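Local coordinates for protein arginine N-methyltransferase SFM1 (Saccharomyces cerevisiae, PDB 5C77) that uses S-adenosyl-L-methionine to monomethylate an arginine of the ribosomal protein S3, as a member of the SPOUT methyltransferase clan, at residues Tyr3-Met8 against Leu32-Leu37. Residues are numbered along the deposited sequence; the frame is centred on the assembly and turned at random.
Sequences YIIEHM and LILSSL. With SAH (S-adenosyl-L-homocysteine), chain C.
Both serine hydroxyls of 35-36 approach the Glu6 carboxylate from the same face: Ser35 OG lies under it, 2.6 Å from Glu6 OE2, while Ser36 OG stays nearer the carboxylate plane and donates a very short hydrogen bond, 2.5 Å, to Glu6 OE1. Arg116 adds a salt bridge at that same OE1. A bend at chi2 (-74°) folds the Glu6 chain over toward the two serines. With an alanine at this position, Ser36 OG would probably lose its acceptor and Arg116 its countercharge. The His7 ring meets Leu34 CD1 at an oblique angle and stacks on Phe12; NE2 is hydrogen-bonded to Gly11 O, and Tyr20 OH pairs with ND1, fixing its rotation. Leu37 CD1 rests 4.0 Å from His7 CB, at the root of the side chain.

Strands 3-6 and 32-35 run parallel, joined through helix 14-27 as a beta-alpha-beta unit of the SPOUT-type domain. Ile33 N donates to Tyr3 O at 2.8 Å, Ile5 N to Ile33 O, and Ser35 N to Ile5 O; past the strand end, Ser35 O holds His7 N in a nearly straight bond (174°). On the sheet face toward helix 14-27, Ile5 CG1 sits 3.7 Å from Leu32 CD1, and Ile5 CB packs on Leu34 CD1. Both leucines place CG anti to their backbone N, which brings CD1 across to the neighbouring strand. On the other face, Ile4 CG2 lies 3.5 Å from Ser35 OG. Beyond His7, Met8 CB comes within 3.6 Å of SAH CA.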
loop_
_atom_site.group_PDB
_atom_site.type_symbol
_atom_site.label_atom_id
_atom_site.label_comp_id
_atom_site.label_asym_id
_atom_site.label_seq_id
_atom_site.Cartn_x
_atom_site.Cartn_y
_atom_site.Cartn_z
ATOM N N TYR A 3 6.055 -6.656 4.675
ATOM C CA TYR A 3 5.313 -7.275 5.791
ATOM C C TYR A 3 5.087 -8.766 5.579
ATOM O O TYR A 3 4.574 -9.182 4.550
ATOM C CB TYR A 3 3.952 -6.624 6.033
ATOM C CG TYR A 3 3.968 -5.140 6.214
ATOM C CD1 TYR A 3 3.864 -4.302 5.124
ATOM C CD2 TYR A 3 4.073 -4.572 7.472
ATOM C CE1 TYR A 3 3.867 -2.944 5.270
ATOM C CE2 TYR A 3 4.080 -3.198 7.635
ATOM C CZ TYR A 3 3.975 -2.392 6.522
ATOM O OH TYR A 3 3.969 -1.021 6.632
ATOM N N ILE A 4 5.451 -9.570 6.566
ATOM C CA ILE A 4 5.280 -11.012 6.465
ATOM C C ILE A 4 4.367 -11.517 7.569
ATOM O O ILE A 4 4.695 -11.402 8.743
ATOM C CB ILE A 4 6.620 -11.744 6.613
ATOM C CG1 ILE A 4 7.624 -11.242 5.577
ATOM C CG2 ILE A 4 6.417 -13.236 6.485
ATOM C CD1 ILE A 4 9.035 -11.781 5.800
ATOM N N ILE A 5 3.224 -12.079 7.199
ATOM C CA ILE A 5 2.338 -12.651 8.199
ATOM C C ILE A 5 2.409 -14.164 8.218
ATOM O O ILE A 5 2.167 -14.818 7.210
ATOM C CB ILE A 5 0.881 -12.227 7.995
ATOM C CG1 ILE A 5 0.751 -10.703 8.056
ATOM C CG2 ILE A 5 0.007 -12.858 9.062
ATOM C CD1 ILE A 5 -0.658 -10.225 7.771
ATOM N N GLU A 6 2.757 -14.714 9.371
ATOM C CA GLU A 6 2.673 -16.149 9.580
ATOM C C GLU A 6 1.207 -16.470 9.773
ATOM O O GLU A 6 0.576 -15.943 10.685
ATOM C CB GLU A 6 3.446 -16.544 10.832
ATOM C CG GLU A 6 4.895 -16.113 10.822
ATOM C CD GLU A 6 5.734 -16.968 9.892
ATOM O OE1 GLU A 6 5.603 -18.207 9.970
ATOM O OE2 GLU A 6 6.514 -16.406 9.084
ATOM N N HIS A 7 0.651 -17.314 8.916
ATOM C CA HIS A 7 -0.767 -17.616 9.006
ATOM C C HIS A 7 -1.067 -18.334 10.327
ATOM O O HIS A 7 -0.563 -19.432 10.563
ATOM C CB HIS A 7 -1.231 -18.438 7.802
ATOM C CG HIS A 7 -2.703 -18.700 7.794
ATOM N ND1 HIS A 7 -3.635 -17.696 7.930
ATOM C CD2 HIS A 7 -3.403 -19.854 7.687
ATOM C CE1 HIS A 7 -4.849 -18.219 7.902
ATOM N NE2 HIS A 7 -4.735 -19.527 7.757
ATOM N N MET A 8 -1.881 -17.698 11.179
ATOM C CA MET A 8 -2.134 -18.169 12.550
ATOM C C MET A 8 -3.447 -18.927 12.784
ATOM O O MET A 8 -4.053 -18.801 13.849
ATOM C CB MET A 8 -2.066 -17.003 13.548
ATOM C CG MET A 8 -0.663 -16.576 13.977
ATOM S SD MET A 8 0.398 -17.882 14.651
ATOM C CE MET A 8 1.306 -18.346 13.170
ATOM N N LEU A 32 2.914 -7.480 1.085
ATOM C CA LEU A 32 2.544 -8.467 2.082
ATOM C C LEU A 32 2.876 -9.869 1.596
ATOM O O LEU A 32 2.493 -10.250 0.502
ATOM C CB LEU A 32 1.049 -8.379 2.382
ATOM C CG LEU A 32 0.583 -9.381 3.445
ATOM C CD1 LEU A 32 1.283 -9.111 4.784
ATOM C CD2 LEU A 32 -0.929 -9.356 3.594
ATOM N N ILE A 33 3.592 -10.641 2.397
ATOM C CA ILE A 33 3.685 -12.069 2.127
ATOM C C ILE A 33 3.030 -12.867 3.250
ATOM O O ILE A 33 3.364 -12.701 4.418
ATOM C CB ILE A 33 5.135 -12.553 1.876
ATOM C CG1 ILE A 33 5.629 -12.095 0.498
ATOM C CG2 ILE A 33 5.197 -14.064 1.896
ATOM C CD1 ILE A 33 6.174 -10.691 0.450
ATOM N N LEU A 34 2.068 -13.709 2.894
ATOM C CA LEU A 34 1.484 -14.647 3.851
ATOM C C LEU A 34 2.309 -15.940 3.832
ATOM O O LEU A 34 2.393 -16.617 2.805
ATOM C CB LEU A 34 0.015 -14.930 3.510
ATOM C CG LEU A 34 -0.757 -15.731 4.570
ATOM C CD1 LEU A 34 -0.847 -14.978 5.903
ATOM C CD2 LEU A 34 -2.135 -16.116 4.074
ATOM N N SER A 35 2.934 -16.271 4.957
ATOM C CA SER A 35 3.869 -17.390 4.985
ATOM C C SER A 35 3.458 -18.546 5.904
ATOM O O SER A 35 2.458 -18.470 6.627
ATOM C CB SER A 35 5.253 -16.895 5.375
ATOM O OG SER A 35 5.285 -16.578 6.754
ATOM N N SER A 36 4.241 -19.622 5.836
ATOM C CA SER A 36 4.108 -20.791 6.713
ATOM C C SER A 36 2.759 -21.463 6.655
ATOM O O SER A 36 2.287 -21.973 7.662
ATOM C CB SER A 36 4.405 -20.433 8.168
ATOM O OG SER A 36 5.758 -20.045 8.334
ATOM N N LEU A 37 2.132 -21.459 5.490
ATOM C CA LEU A 37 0.868 -22.154 5.340
ATOM C C LEU A 37 1.168 -23.641 5.331
ATOM O O LEU A 37 2.309 -24.026 5.069
ATOM C CB LEU A 37 0.177 -21.739 4.040
ATOM C CG LEU A 37 -0.737 -20.517 4.121
ATOM C CD1 LEU A 37 0.051 -19.208 4.049
ATOM C CD2 LEU A 37 -1.751 -20.588 3.017
HETATM N N SAH C . -5.187 -15.903 15.577
HETATM C CA SAH C . -3.951 -15.296 16.061
HETATM C CB SAH C . -4.037 -13.770 15.983
HETATM C CG SAH C . -2.689 -13.048 15.985
HETATM S SD SAH C . -2.814 -11.237 15.984
HETATM C C SAH C . -3.632 -15.764 17.484
HETATM O O SAH C . -2.587 -15.427 18.050
HETATM O OXT SAH C . -4.410 -16.500 18.104
HETATM C "C5'" SAH C . -1.362 -11.157 17.057
HETATM C "C4'" SAH C . -0.119 -10.641 16.341
HETATM O "O4'" SAH C . -0.199 -9.243 16.123
HETATM C "C3'" SAH C . 1.114 -10.904 17.193
HETATM O "O3'" SAH C . 1.800 -12.028 16.716
HETATM C "C2'" SAH C . 1.977 -9.690 16.999
HETATM O "O2'" SAH C . 2.847 -9.910 15.906
HETATM C "C1'" SAH C . 0.987 -8.626 16.593
HETATM N N9 SAH C . 0.706 -7.761 17.753
HETATM C C8 SAH C . -0.499 -7.565 18.373
HETATM N N7 SAH C . -0.328 -6.699 19.391
HETATM C C5 SAH C . 0.973 -6.338 19.436
HETATM C C6 SAH C . 1.694 -5.482 20.267
HETATM N N6 SAH C . 1.096 -4.828 21.257
HETATM N N1 SAH C . 3.047 -5.318 20.057
HETATM C C2 SAH C . 3.685 -5.983 19.036
HETATM N N3 SAH C . 2.970 -6.828 18.222
HETATM C C4 SAH C . 1.637 -7.001 18.411
#